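Local structure of flavin adenine dinucleotide synthase (Saccharomyces cerevisiae, 2WSI) at residues A[39-42]-A[43-47]; A[211-214]-A[215-219]; A[291-295]-A[296-300]. The protein catalyses the transfer of an adenylyl group from ATP to flavin mononucleotide, forming the coenzyme flavin adenine dinucleotide and releasing diphosphate. All coordinates share one frame; numbering follows the deposited sequence.

Overall arrangement
From the N terminus, interaction 1 comes first: 39-47 covers the C-terminal part of helix 25-45 and the chain just after it, set against helix 64-87 and strand 178-180. Interaction 2, 211-219, leads from the loop after helix 199-209 into the short helix 215-218. Interaction 3, 291-300, runs through the C-terminal tail to Arg300 at the bound FAD. Each is a single unbroken stretch turning on itself, and the three follow in series, neither nested nor crossed. Interaction 1 stays about 15 Å from interaction 2 at the nearest atoms. Interactions 2 and 3 touch where Ile213 CD1 packs 3.7 Å from Trp291 CZ3, tying the tail to the loop before helix 215-218.

Interaction 1: A[39-42]-A[43-47]; sequences KYLL and SEIFV
Leu41 and Phe46 lie side by side at the C-terminal end of helix 25-45, pointing the same way, with Leu41 CD2 4.1 Å from Phe46 CE1. The same methyl meets Ile45 CD1 at 3.8 Å, the two side chains crossing at a slant, while Leu42 CD2 approaches Phe46 CD2 obliquely. This is the close side of the turn: Leu41, Ile45 and Phe46 are buried, and branched or aromatic hydrocarbon suits a surface pressed against other parts of the protein. Leu41 and Phe46 lean on helix 64-87, where Tyr73 and Tyr80 meet the Phe46 ring edge-to-face, and Ile45 rests on Ile178 of strand 178-180.

The backbone widens here into a pi-type turn. Leu41 O receives Phe46 N at 2.8 Å through a nearly straight bond (172°), five residues on, and Ile45 N only weakly. Tyr40 O is shared in turn between Glu44 N at 3.0 Å and a weak bond from Ile45 N. The carbonyl carbon of Leu41 lies over one face of the Phe46 ring, displaced toward the rim.

The solvent side is looser. Lys39 is bent at its second and third torsions, which carries NZ back to Ser43 OG, 3.3 Å away, for a weak hydrogen bond; a long flexible amine and a small hydroxyl can meet there without crowding. Elsewhere on the turn, Glu44 OE2 comes to the edge of the Tyr40 ring, in its plane and 3.7 Å from CD1, with the carboxylate turned 87° to the ring. Such an edge carries slightly positive hydrogens, so the approach is probably mildly favourable. The chemistry suggests that apolar packing and backbone bonds hold this helix end, the polar side-chain pairs probably contributing less.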
ATOM      1  N   LYS A  39      -3.733  -2.295 -15.890  1.00 15.22           N
ATOM      2  CA  LYS A  39      -4.719  -2.851 -16.816  1.00 14.58           C
ATOM      3  C   LYS A  39      -5.996  -3.272 -16.082  1.00 12.72           C
ATOM      4  O   LYS A  39      -7.080  -2.983 -16.546  1.00 12.49           O
ATOM      5  CB  LYS A  39      -4.147  -4.033 -17.615  1.00 19.65           C
ATOM      6  CG  LYS A  39      -3.190  -3.640 -18.758  1.00 39.00           C
ATOM      7  CD  LYS A  39      -3.807  -2.679 -19.817  1.00 33.95           C
ATOM      8  CE  LYS A  39      -4.747  -3.391 -20.793  1.00 49.85           C
ATOM      9  NZ  LYS A  39      -5.309  -2.484 -21.863  1.00 37.51           N
ATOM     10  N   TYR A  40      -5.874  -3.958 -14.945  1.00  9.85           N
ATOM     11  CA  TYR A  40      -7.062  -4.282 -14.152  1.00 14.86           C
ATOM     12  C   TYR A  40      -7.898  -3.025 -13.840  1.00 13.74           C
ATOM     13  O   TYR A  40      -9.105  -3.012 -14.000  1.00 10.83           O
ATOM     14  CB  TYR A  40      -6.686  -4.899 -12.817  1.00 10.58           C
ATOM     15  CG  TYR A  40      -6.049  -6.282 -12.851  1.00 12.12           C
ATOM     16  CD1 TYR A  40      -6.508  -7.267 -13.722  1.00 18.05           C
ATOM     17  CD2 TYR A  40      -5.031  -6.617 -11.951  1.00 13.87           C
ATOM     18  CE1 TYR A  40      -5.950  -8.540 -13.745  1.00 16.27           C
ATOM     19  CE2 TYR A  40      -4.470  -7.919 -11.942  1.00 12.45           C
ATOM     20  CZ  TYR A  40      -4.945  -8.860 -12.848  1.00 16.88           C
ATOM     21  OH  TYR A  40      -4.413 -10.123 -12.871  1.00 20.22           O
ATOM     22  N   LEU A  41      -7.233  -1.983 -13.357  1.00  9.60           N
ATOM     23  CA  LEU A  41      -7.928  -0.770 -12.934  1.00 10.67           C
ATOM     24  C   LEU A  41      -8.593  -0.049 -14.097  1.00 13.54           C
ATOM     25  O   LEU A  41      -9.782   0.263 -14.029  1.00 12.24           O
ATOM     26  CB  LEU A  41      -6.945   0.171 -12.225  1.00 10.17           C
ATOM     27  CG  LEU A  41      -6.530  -0.389 -10.853  1.00 12.95           C
ATOM     28  CD1 LEU A  41      -5.325   0.385 -10.254  1.00  7.51           C
ATOM     29  CD2 LEU A  41      -7.744  -0.334  -9.890  1.00 12.23           C
ATOM     30  N   LEU A  42      -7.825   0.226 -15.152  1.00 12.05           N
ATOM     31  CA  LEU A  42      -8.318   1.028 -16.274  1.00 13.10           C
ATOM     32  C   LEU A  42      -9.283   0.257 -17.179  1.00 20.60           C
ATOM     33  O   LEU A  42     -10.286   0.823 -17.640  1.00 21.24           O
ATOM     34  CB  LEU A  42      -7.142   1.555 -17.094  1.00 16.84           C
ATOM     35  CG  LEU A  42      -6.232   2.547 -16.354  1.00 16.69           C
ATOM     36  CD1 LEU A  42      -4.979   2.822 -17.169  1.00 24.57           C
ATOM     37  CD2 LEU A  42      -6.971   3.859 -16.028  1.00 12.24           C
ATOM     38  N   SER A  43      -8.996  -1.029 -17.411  1.00 12.14           N
ATOM     39  CA  SER A  43      -9.753  -1.844 -18.355  1.00 14.52           C
ATOM     40  C   SER A  43     -10.888  -2.635 -17.751  1.00 21.30           C
ATOM     41  O   SER A  43     -11.799  -2.992 -18.479  1.00 19.69           O
ATOM     42  CB  SER A  43      -8.845  -2.905 -19.020  1.00 23.60           C
ATOM     43  OG  SER A  43      -8.015  -2.324 -20.005  1.00 36.03           O
ATOM     44  N   GLU A  44     -10.805  -2.991 -16.469  1.00 14.19           N
ATOM     45  CA  GLU A  44     -11.824  -3.855 -15.858  1.00 15.23           C
ATOM     46  C   GLU A  44     -12.564  -3.228 -14.694  1.00 22.78           C
ATOM     47  O   GLU A  44     -13.686  -3.609 -14.404  1.00 23.75           O
ATOM     48  CB  GLU A  44     -11.212  -5.169 -15.384  1.00 18.80           C
ATOM     49  CG  GLU A  44     -10.868  -6.126 -16.508  1.00 24.96           C
ATOM     50  CD  GLU A  44     -10.143  -7.359 -15.982  1.00 35.88           C
ATOM     51  OE1 GLU A  44     -10.723  -8.055 -15.125  1.00 38.11           O
ATOM     52  OE2 GLU A  44      -8.999  -7.618 -16.419  1.00 35.95           O
ATOM     53  N   ILE A  45     -11.947  -2.274 -14.010  1.00 12.53           N
ATOM     54  CA  ILE A  45     -12.572  -1.744 -12.811  1.00 10.66           C
ATOM     55  C   ILE A  45     -13.237  -0.387 -13.010  1.00 12.03           C
ATOM     56  O   ILE A  45     -14.425  -0.218 -12.708  1.00 14.26           O
ATOM     57  CB  ILE A  45     -11.531  -1.718 -11.678  1.00  9.46           C
ATOM     58  CG1 ILE A  45     -11.144  -3.185 -11.377  1.00  9.41           C
ATOM     59  CG2 ILE A  45     -12.094  -1.056 -10.464  1.00 10.44           C
ATOM     60  CD1 ILE A  45      -9.951  -3.333 -10.434  1.00  9.52           C
ATOM     61  N   PHE A  46     -12.475   0.590 -13.476  1.00  9.32           N
ATOM     62  CA  PHE A  46     -13.017   1.930 -13.631  1.00 13.99           C
ATOM     63  C   PHE A  46     -14.047   1.978 -14.748  1.00 15.91           C
ATOM     64  O   PHE A  46     -14.824   2.928 -14.839  1.00 17.99           O
ATOM     65  CB  PHE A  46     -11.921   2.959 -13.904  1.00 10.37           C
ATOM     66  CG  PHE A  46     -10.946   3.166 -12.740  1.00 12.44           C
ATOM     67  CD1 PHE A  46     -11.201   2.650 -11.488  1.00 11.88           C
ATOM     68  CD2 PHE A  46      -9.805   3.930 -12.923  1.00 12.90           C
ATOM     69  CE1 PHE A  46     -10.302   2.840 -10.434  1.00 11.71           C
ATOM     70  CE2 PHE A  46      -8.923   4.147 -11.879  1.00 11.88           C
ATOM     71  CZ  PHE A  46      -9.167   3.595 -10.635  1.00 13.38           C
ATOM     72  N   VAL A  47     -14.064   0.966 -15.597  1.00 12.43           N
ATOM     73  CA  VAL A  47     -15.056   0.949 -16.674  1.00 15.78           C
ATOM     74  C   VAL A  47     -16.428   0.606 -16.077  1.00 28.18           C
ATOM     75  O   VAL A  47     -17.493   1.001 -16.585  1.00 17.47           O
ATOM     76  CB  VAL A  47     -14.611  -0.067 -17.740  1.00 20.54           C
ATOM     77  CG1 VAL A  47     -15.784  -0.553 -18.573  1.00 33.45           C
ATOM     78  CG2 VAL A  47     -13.489   0.565 -18.604  1.00 18.13           C
TER

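Interaction 2: A[211-214]-A[215-219]; sequences EPIC and GLYGK. With SO4 (sulfate ion), chain B.
Cys214 carries SG opposite its own backbone N (chi1 -175°), which swings the sulfur forward to the start of helix 215-218, while Tyr217, with CG beside its backbone N (chi1 -63°), turns its ring back toward Cys214. Cys214 is the N-cap residue: SG accepts Leu216 N in a weak capping bond of 3.7 Å, and it also rests 3.7 Å from Leu216 CG. A thiol suits the place because it can take an N-H of the first turn yet remain among the apolar side chains of Leu116 and Phe119 in helix 114-126. The backbone closes the turn as well, Cys214 O receiving Tyr217 N at 3.1 Å.

The Tyr217 side chain packs on the residues before the helix. Its CE2 lies 3.8 Å from Cys214 CB, and Ile213 CD1 comes within 4.3 Å of Tyr217 CB. Trp203 meets the Tyr217 ring edge-to-face. Held in this way, the ring directs its hydroxyl to a sulfate, probably from the crystallisation liquor: Tyr217 OH donates to SO4 O3 at 2.6 Å, and the oxygen sits at the ring edge, in the ring plane. Lys64 NZ and Ile224 N also bind the anion, and Tyr217 OH has a further hydrogen bond with Lys64 N. A phenylalanine here would keep the ring packing but lack the hydroxyl, and would probably leave sulfate O3 and the backbone N-H of Lys64 without this partner.

Lys64 belongs to a glycine-rich SYNGGKD run resembling the PP-loop of PAPS reductase relatives. The Tyr217 side chain is about 9 Å from the bound FAD, and the sulfate lies nearer. An anion gripped by a phenol, an ammonium group and a backbone N-H is consistent with a subsite suited to phosphate groups.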
ATOM      1  N   GLU A 211       8.302   8.297  -1.877  1.00 13.85           N
ATOM      2  CA  GLU A 211       7.182   8.675  -0.989  1.00 13.42           C
ATOM      3  C   GLU A 211       7.483   8.267   0.459  1.00 13.53           C
ATOM      4  O   GLU A 211       8.256   7.345   0.700  1.00 11.66           O
ATOM      5  CB  GLU A 211       5.882   8.018  -1.476  1.00 12.35           C
ATOM      6  CG  GLU A 211       5.337   8.672  -2.748  1.00 10.65           C
ATOM      7  CD  GLU A 211       4.827  10.087  -2.445  1.00 16.65           C
ATOM      8  OE1 GLU A 211       3.795  10.215  -1.752  1.00 13.20           O
ATOM      9  OE2 GLU A 211       5.480  11.062  -2.862  1.00 12.01           O
ATOM     10  N   PRO A 212       6.878   8.961   1.429  1.00 13.74           N
ATOM     11  CA  PRO A 212       7.163   8.604   2.818  1.00 13.65           C
ATOM     12  C   PRO A 212       6.546   7.247   3.125  1.00 13.31           C
ATOM     13  O   PRO A 212       5.465   6.963   2.666  1.00 13.57           O
ATOM     14  CB  PRO A 212       6.455   9.705   3.620  1.00 19.22           C
ATOM     15  CG  PRO A 212       5.366  10.238   2.698  1.00 18.24           C
ATOM     16  CD  PRO A 212       5.818   9.989   1.299  1.00 18.48           C
ATOM     17  N   ILE A 213       7.223   6.423   3.893  1.00 13.31           N
ATOM     18  CA  ILE A 213       6.702   5.099   4.206  1.00 17.78           C
ATOM     19  C   ILE A 213       6.682   4.911   5.724  1.00 13.64           C
ATOM     20  O   ILE A 213       7.438   5.553   6.451  1.00 13.69           O
ATOM     21  CB  ILE A 213       7.541   3.980   3.560  1.00 22.17           C
ATOM     22  CG1 ILE A 213       8.903   3.865   4.231  1.00 19.30           C
ATOM     23  CG2 ILE A 213       7.719   4.227   2.073  1.00 16.03           C
ATOM     24  CD1 ILE A 213       9.677   2.631   3.768  1.00 22.74           C
ATOM     25  N   CYS A 214       5.808   4.038   6.191  1.00  9.16           N
ATOM     26  CA  CYS A 214       5.604   3.907   7.614  1.00 12.69           C
ATOM     27  C   CYS A 214       6.948   3.668   8.298  1.00  9.32           C
ATOM     28  O   CYS A 214       7.701   2.788   7.900  1.00 10.15           O
ATOM     29  CB  CYS A 214       4.647   2.751   7.922  1.00 10.74           C
ATOM     30  SG  CYS A 214       4.291   2.699   9.715  1.00 12.29           S
ATOM     31  N   GLY A 215       7.238   4.430   9.346  1.00  8.55           N
ATOM     32  CA  GLY A 215       8.542   4.340   9.987  1.00 12.41           C
ATOM     33  C   GLY A 215       8.799   2.971  10.612  1.00 13.65           C
ATOM     34  O   GLY A 215       9.947   2.608  10.808  1.00 15.69           O
ATOM     35  N   LEU A 216       7.753   2.203  10.916  1.00  8.45           N
ATOM     36  CA  LEU A 216       7.976   0.852  11.441  1.00 11.17           C
ATOM     37  C   LEU A 216       8.890   0.017  10.527  1.00 13.22           C
ATOM     38  O   LEU A 216       9.675  -0.807  11.018  1.00 13.61           O
ATOM     39  CB  LEU A 216       6.653   0.111  11.658  1.00 12.35           C
ATOM     40  CG  LEU A 216       5.654   0.816  12.592  1.00 23.42           C
ATOM     41  CD1 LEU A 216       4.428  -0.057  12.789  1.00 26.91           C
ATOM     42  CD2 LEU A 216       6.291   1.161  13.940  1.00 20.73           C
ATOM     43  N   TYR A 217       8.787   0.194   9.206  1.00 11.08           N
ATOM     44  CA  TYR A 217       9.646  -0.583   8.293  1.00 15.28           C
ATOM     45  C   TYR A 217      11.132  -0.245   8.517  1.00 16.02           C
ATOM     46  O   TYR A 217      12.010  -1.101   8.395  1.00 14.28           O
ATOM     47  CB  TYR A 217       9.241  -0.351   6.816  1.00 12.60           C
ATOM     48  CG  TYR A 217       7.833  -0.828   6.542  1.00 11.29           C
ATOM     49  CD1 TYR A 217       7.468  -2.162   6.753  1.00  9.92           C
ATOM     50  CD2 TYR A 217       6.847   0.061   6.105  1.00 11.34           C
ATOM     51  CE1 TYR A 217       6.157  -2.593   6.504  1.00 12.11           C
ATOM     52  CE2 TYR A 217       5.526  -0.355   5.874  1.00  7.69           C
ATOM     53  CZ  TYR A 217       5.192  -1.678   6.064  1.00 10.09           C
ATOM     54  OH  TYR A 217       3.876  -2.065   5.858  1.00 10.37           O
ATOM     55  N   GLY A 218      11.410   1.011   8.840  1.00 11.71           N
ATOM     56  CA  GLY A 218      12.768   1.412   9.167  1.00 17.13           C
ATOM     57  C   GLY A 218      13.327   0.681  10.391  1.00 19.13           C
ATOM     58  O   GLY A 218      14.532   0.563  10.536  1.00 23.04           O
ATOM     59  N   LYS A 219      12.456   0.190  11.262  1.00 17.22           N
ATOM     60  CA  LYS A 219      12.891  -0.530  12.469  1.00 14.35           C
ATOM     61  C   LYS A 219      12.943  -2.063  12.314  1.00 21.30           C
ATOM     62  O   LYS A 219      13.155  -2.796  13.294  1.00 21.34           O
ATOM     63  CB  LYS A 219      11.981  -0.191  13.642  1.00 16.65           C
ATOM     64  CG  LYS A 219      11.954   1.301  14.019  1.00 21.69           C
ATOM     65  CD  LYS A 219      13.353   1.857  14.325  1.00 27.67           C
ATOM     66  CE  LYS A 219      13.839   1.413  15.706  1.00 43.18           C
ATOM     67  NZ  LYS A 219      14.889   2.327  16.274  1.00 42.67           N
TER
HETATM   68  S   SO4 B1305       2.058  -4.961   5.370  1.00 22.60           S
HETATM   69  O1  SO4 B1305       1.295  -5.798   6.277  1.00 30.40           O
HETATM   70  O2  SO4 B1305       1.271  -3.765   5.088  1.00 37.29           O
HETATM   71  O3  SO4 B1305       3.312  -4.589   6.025  1.00 22.01           O
HETATM   72  O4  SO4 B1305       2.243  -5.645   4.095  1.00 24.98           O

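Interaction 3: A[291-295]-A[296-300]; sequences WYLVD and DTLER. With FAD (flavin-adenine dinucleotide), chain C.
Asp295 O takes Leu298 N at 2.9 Å in a fairly straight hydrogen bond. This bond draws the chain into the tight bend at 296-298. The carboxylate of Asp295 takes part too: its OD1 lies 3.0 Å from Thr297 N, a bond whose place is less sure because that oxygen is modelled too near Thr297. OD2 crosses Leu298 at a slant, 3.4 Å from CD1.

Leu293 packs against Leu298 and Glu299. Its CD1 meets Leu298 CB at 4.0 Å, the two side chains crossing at about a right angle, and CD2 reaches Glu299 CA at 3.7 Å; with CG opposite the backbone N (chi1 -173°), Leu293 is brought to these residues and against Leu199.

The motif is a short 3-10 segment at about 296-298, preceded by an aspartate that, if the placement of OD1 is right, forms an Asx turn with the N-H two residues on. It stands in the C-terminal tail of this PAPS reductase-like fold, next to the start of helix 199-209: Asp296 OD1 accepts Leu199 N there. A buried carboxylate at Glu299 needs cations, and Glu299 OE2 has salt bridges to Arg166 NH2 and Lys64 NZ.

Past the turn, Arg300 reaches the cofactor. Its chain, bent at the third torsion (65°), brings NH1 to O1P of the FAD at 2.8 Å, in a weak bond angled at 125°. A long cationic side chain suits a diphosphate, whose negative charge the guanidinium would be expected to offset.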
ATOM      1  N   TRP A 291      13.299  -3.513   4.122  1.00 11.61           N
ATOM      2  CA  TRP A 291      13.618  -3.644   2.703  1.00 14.69           C
ATOM      3  C   TRP A 291      14.905  -4.458   2.483  1.00 16.05           C
ATOM      4  O   TRP A 291      15.351  -4.656   1.350  1.00 14.14           O
ATOM      5  CB  TRP A 291      13.692  -2.264   2.010  1.00 15.46           C
ATOM      6  CG  TRP A 291      14.532  -1.198   2.694  1.00 13.27           C
ATOM      7  CD1 TRP A 291      15.862  -0.929   2.481  1.00 16.03           C
ATOM      8  CD2 TRP A 291      14.075  -0.226   3.632  1.00 14.19           C
ATOM      9  NE1 TRP A 291      16.266   0.123   3.272  1.00 11.97           N
ATOM     10  CE2 TRP A 291      15.187   0.579   3.981  1.00 16.73           C
ATOM     11  CE3 TRP A 291      12.836   0.031   4.240  1.00 19.78           C
ATOM     12  CZ2 TRP A 291      15.096   1.621   4.901  1.00 17.68           C
ATOM     13  CZ3 TRP A 291      12.750   1.077   5.156  1.00 13.10           C
ATOM     14  CH2 TRP A 291      13.872   1.857   5.469  1.00 18.10           C
ATOM     15  N   TYR A 292      15.476  -4.946   3.574  1.00 14.63           N
ATOM     16  CA  TYR A 292      16.546  -5.953   3.497  1.00 17.11           C
ATOM     17  C   TYR A 292      15.986  -7.369   3.439  1.00 20.95           C
ATOM     18  O   TYR A 292      16.748  -8.332   3.284  1.00 20.01           O
ATOM     19  CB  TYR A 292      17.517  -5.837   4.689  1.00 13.88           C
ATOM     20  CG  TYR A 292      18.536  -4.755   4.488  1.00 20.02           C
ATOM     21  CD1 TYR A 292      19.817  -5.050   4.045  1.00 23.41           C
ATOM     22  CD2 TYR A 292      18.206  -3.426   4.705  1.00 25.05           C
ATOM     23  CE1 TYR A 292      20.753  -4.039   3.837  1.00 27.09           C
ATOM     24  CE2 TYR A 292      19.135  -2.408   4.506  1.00 25.71           C
ATOM     25  CZ  TYR A 292      20.397  -2.723   4.074  1.00 23.73           C
ATOM     26  OH  TYR A 292      21.285  -1.706   3.873  1.00 26.86           O
ATOM     27  N   LEU A 293      14.670  -7.517   3.580  1.00  8.90           N
ATOM     28  CA  LEU A 293      14.065  -8.818   3.341  1.00 14.89           C
ATOM     29  C   LEU A 293      13.446  -8.913   1.933  1.00 21.38           C
ATOM     30  O   LEU A 293      12.633  -8.071   1.537  1.00 16.76           O
ATOM     31  CB  LEU A 293      13.019  -9.140   4.387  1.00 10.33           C
ATOM     32  CG  LEU A 293      12.516 -10.570   4.240  1.00 14.87           C
ATOM     33  CD1 LEU A 293      13.379 -11.483   5.112  1.00 24.48           C
ATOM     34  CD2 LEU A 293      11.057 -10.713   4.614  1.00 18.45           C
ATOM     35  N   VAL A 294      13.846  -9.929   1.164  1.00 12.10           N
ATOM     36  CA  VAL A 294      13.246 -10.151  -0.161  1.00 11.89           C
ATOM     37  C   VAL A 294      12.601 -11.517  -0.284  1.00 18.34           C
ATOM     38  O   VAL A 294      11.941 -11.803  -1.274  1.00 17.10           O
ATOM     39  CB  VAL A 294      14.238  -9.982  -1.330  1.00 18.01           C
ATOM     40  CG1 VAL A 294      14.571  -8.506  -1.527  1.00 17.36           C
ATOM     41  CG2 VAL A 294      15.511 -10.841  -1.153  1.00 19.46           C
ATOM     42  N   ASP A 295      12.790 -12.354   0.732  1.00 20.36           N
ATOM     43  CA  ASP A 295      12.328 -13.736   0.674  1.00 18.50           C
ATOM     44  C   ASP A 295      10.883 -13.744   1.101  1.00 19.60           C
ATOM     45  O   ASP A 295      10.575 -13.564   2.287  1.00 18.30           O
ATOM     46  CB  ASP A 295      13.204 -14.612   1.584  1.00 25.39           C
ATOM     47  CG  ASP A 295      12.735 -16.048   1.634  1.00 35.46           C
ATOM     48  OD1 ASP A 295      11.738 -16.346   0.947  1.00 25.26           O
ATOM     49  OD2 ASP A 295      13.348 -16.867   2.367  1.00 30.38           O
ATOM     50  N   ASP A 296       9.978 -13.911   0.139  1.00 16.29           N
ATOM     51  CA  ASP A 296       8.546 -13.775   0.425  1.00 19.10           C
ATOM     52  C   ASP A 296       8.106 -14.764   1.488  1.00 17.13           C
ATOM     53  O   ASP A 296       7.128 -14.528   2.183  1.00 19.01           O
ATOM     54  CB  ASP A 296       7.686 -14.009  -0.834  1.00 23.24           C
ATOM     55  CG  ASP A 296       7.855 -12.917  -1.882  1.00 33.24           C
ATOM     56  OD1 ASP A 296       6.904 -12.130  -2.078  1.00 27.94           O
ATOM     57  OD2 ASP A 296       8.933 -12.850  -2.510  1.00 34.51           O
ATOM     58  N   THR A 297       8.803 -15.896   1.588  1.00 24.17           N
ATOM     59  CA  THR A 297       8.364 -16.946   2.506  1.00 19.19           C
ATOM     60  C   THR A 297       8.490 -16.440   3.938  1.00 20.19           C
ATOM     61  O   THR A 297       7.812 -16.918   4.844  1.00 22.33           O
ATOM     62  CB  THR A 297       9.184 -18.278   2.370  1.00 22.61           C
ATOM     63  OG1 THR A 297      10.244 -18.280   3.323  1.00 34.42           O
ATOM     64  CG2 THR A 297       9.794 -18.468   0.977  1.00 20.70           C
ATOM     65  N   LEU A 298       9.363 -15.462   4.137  1.00 14.98           N
ATOM     66  CA  LEU A 298       9.713 -15.022   5.478  1.00 15.51           C
ATOM     67  C   LEU A 298       9.043 -13.695   5.871  1.00 20.36           C
ATOM     68  O   LEU A 298       9.304 -13.169   6.951  1.00 18.90           O
ATOM     69  CB  LEU A 298      11.227 -14.859   5.575  1.00 18.97           C
ATOM     70  CG  LEU A 298      12.037 -16.161   5.418  1.00 23.59           C
ATOM     71  CD1 LEU A 298      13.534 -15.894   5.604  1.00 20.81           C
ATOM     72  CD2 LEU A 298      11.542 -17.182   6.412  1.00 27.45           C
ATOM     73  N   GLU A 299       8.176 -13.188   5.000  1.00 15.87           N
ATOM     74  CA  GLU A 299       7.593 -11.855   5.158  1.00 17.63           C
ATOM     75  C   GLU A 299       6.810 -11.708   6.458  1.00 22.10           C
ATOM     76  O   GLU A 299       6.846 -10.661   7.114  1.00 18.17           O
ATOM     77  CB  GLU A 299       6.689 -11.533   3.955  1.00 15.43           C
ATOM     78  CG  GLU A 299       6.073 -10.133   3.976  1.00 22.49           C
ATOM     79  CD  GLU A 299       5.498  -9.696   2.602  1.00 21.90           C
ATOM     80  OE1 GLU A 299       5.735 -10.392   1.607  1.00 20.47           O
ATOM     81  OE2 GLU A 299       4.829  -8.641   2.528  1.00 19.32           O
ATOM     82  N   ARG A 300       6.093 -12.750   6.844  1.00 17.41           N
ATOM     83  CA  ARG A 300       5.251 -12.645   8.020  1.00 22.14           C
ATOM     84  C   ARG A 300       5.917 -13.266   9.258  1.00 26.32           C
ATOM     85  O   ARG A 300       5.242 -13.574  10.224  1.00 24.26           O
ATOM     86  CB  ARG A 300       3.903 -13.321   7.750  1.00 27.36           C
ATOM     87  CG  ARG A 300       3.087 -12.613   6.669  1.00 32.24           C
ATOM     88  CD  ARG A 300       1.734 -13.252   6.514  1.00 39.85           C
ATOM     89  NE  ARG A 300       0.939 -13.082   7.720  1.00 47.91           N
ATOM     90  CZ  ARG A 300       0.045 -12.114   7.902  1.00 44.50           C
ATOM     91  NH1 ARG A 300      -0.187 -11.224   6.946  1.00 29.26           N
ATOM     92  NH2 ARG A 300      -0.623 -12.043   9.045  1.00 48.73           N
TER
HETATM   93  PA  FAD C2762      -4.042  -7.766   5.695  1.00 25.11           P
HETATM   94  O1A FAD C2762      -3.017  -7.472   6.757  1.00 25.55           O
HETATM   95  O2A FAD C2762      -5.380  -8.079   6.306  1.00 38.25           O
HETATM   96  O5B FAD C2762      -4.148  -6.608   4.564  1.00 20.66           O
HETATM   97  C5B FAD C2762      -4.780  -6.921   3.336  1.00 16.98           C
HETATM   98  C4B FAD C2762      -5.473  -5.660   2.810  1.00 15.06           C
HETATM   99  O4B FAD C2762      -6.667  -5.450   3.518  1.00 19.87           O
HETATM  100  C3B FAD C2762      -4.632  -4.418   3.032  1.00 16.45           C
HETATM  101  O3B FAD C2762      -3.760  -4.182   1.956  1.00 14.93           O
HETATM  102  C2B FAD C2762      -5.692  -3.339   3.146  1.00 12.69           C
HETATM  103  O2B FAD C2762      -6.093  -2.901   1.865  1.00 16.97           O
HETATM  104  C1B FAD C2762      -6.834  -4.072   3.800  1.00 16.42           C
HETATM  105  N9A FAD C2762      -6.743  -3.871   5.255  1.00 18.03           N
HETATM  106  C8A FAD C2762      -6.151  -4.679   6.193  1.00 23.63           C
HETATM  107  N7A FAD C2762      -6.318  -4.118   7.421  1.00 14.64           N
HETATM  108  C5A FAD C2762      -6.991  -2.950   7.253  1.00 19.71           C
HETATM  109  C6A FAD C2762      -7.415  -1.976   8.134  1.00 15.26           C
HETATM  110  N6A FAD C2762      -7.204  -2.062   9.461  1.00 15.88           N
HETATM  111  N1A FAD C2762      -8.109  -0.913   7.636  1.00 13.01           N
HETATM  112  C2A FAD C2762      -8.383  -0.778   6.290  1.00 15.73           C
HETATM  113  N3A FAD C2762      -7.923  -1.732   5.411  1.00 15.74           N
HETATM  114  C4A FAD C2762      -7.270  -2.806   5.905  1.00 16.27           C
HETATM  115  N1  FAD C2762     -11.730 -12.896   3.732  1.00 23.68           N
HETATM  116  C2  FAD C2762     -12.564 -13.905   3.326  1.00 23.88           C
HETATM  117  O2  FAD C2762     -12.310 -15.074   3.617  1.00 30.53           O
HETATM  118  N3  FAD C2762     -13.691 -13.616   2.597  1.00 26.86           N
HETATM  119  C4  FAD C2762     -14.000 -12.314   2.269  1.00 28.00           C
HETATM  120  O4  FAD C2762     -15.023 -12.127   1.602  1.00 24.47           O
HETATM  121  C4X FAD C2762     -13.153 -11.279   2.680  1.00 18.42           C
HETATM  122  N5  FAD C2762     -13.421  -9.949   2.370  1.00 21.16           N
HETATM  123  C5X FAD C2762     -12.567  -8.943   2.778  1.00 18.24           C
HETATM  124  C6  FAD C2762     -12.827  -7.606   2.472  1.00 16.27           C
HETATM  125  C7  FAD C2762     -11.962  -6.606   2.925  1.00 14.18           C
HETATM  126  C7M FAD C2762     -12.220  -5.158   2.623  1.00 16.31           C
HETATM  127  C8  FAD C2762     -10.836  -6.953   3.661  1.00 21.91           C
HETATM  128  C8M FAD C2762      -9.884  -5.894   4.132  1.00 21.95           C
HETATM  129  C9  FAD C2762     -10.578  -8.280   3.952  1.00 21.88           C
HETATM  130  C9A FAD C2762     -11.438  -9.273   3.528  1.00 23.12           C
HETATM  131  N10 FAD C2762     -11.164 -10.587   3.848  1.00 24.68           N
HETATM  132  C10 FAD C2762     -12.006 -11.587   3.405  1.00 24.87           C
HETATM  133  C1' FAD C2762      -9.921 -10.922   4.628  1.00 26.69           C
HETATM  134  C2' FAD C2762      -8.728 -11.141   3.672  1.00 21.38           C
HETATM  135  O2' FAD C2762      -9.001 -12.051   2.633  1.00 25.97           O
HETATM  136  C3' FAD C2762      -7.463 -11.595   4.395  1.00 28.60           C
HETATM  137  O3' FAD C2762      -7.625 -12.925   4.823  1.00 25.46           O
HETATM  138  C4' FAD C2762      -7.169 -10.701   5.585  1.00 29.94           C
HETATM  139  O4' FAD C2762      -7.256  -9.343   5.204  1.00 26.79           O
HETATM  140  C5' FAD C2762      -5.758 -10.960   6.113  1.00 27.30           C
HETATM  141  O5' FAD C2762      -4.868 -11.079   5.019  1.00 38.05           O
HETATM  142  P   FAD C2762      -3.396 -10.425   5.075  1.00 34.15           P
HETATM  143  O1P FAD C2762      -2.844 -10.551   6.476  1.00 31.74           O
HETATM  144  O2P FAD C2762      -2.525 -11.008   3.986  1.00 31.53           O
HETATM  145  O3P FAD C2762      -3.518  -8.881   4.693  1.00 31.54           O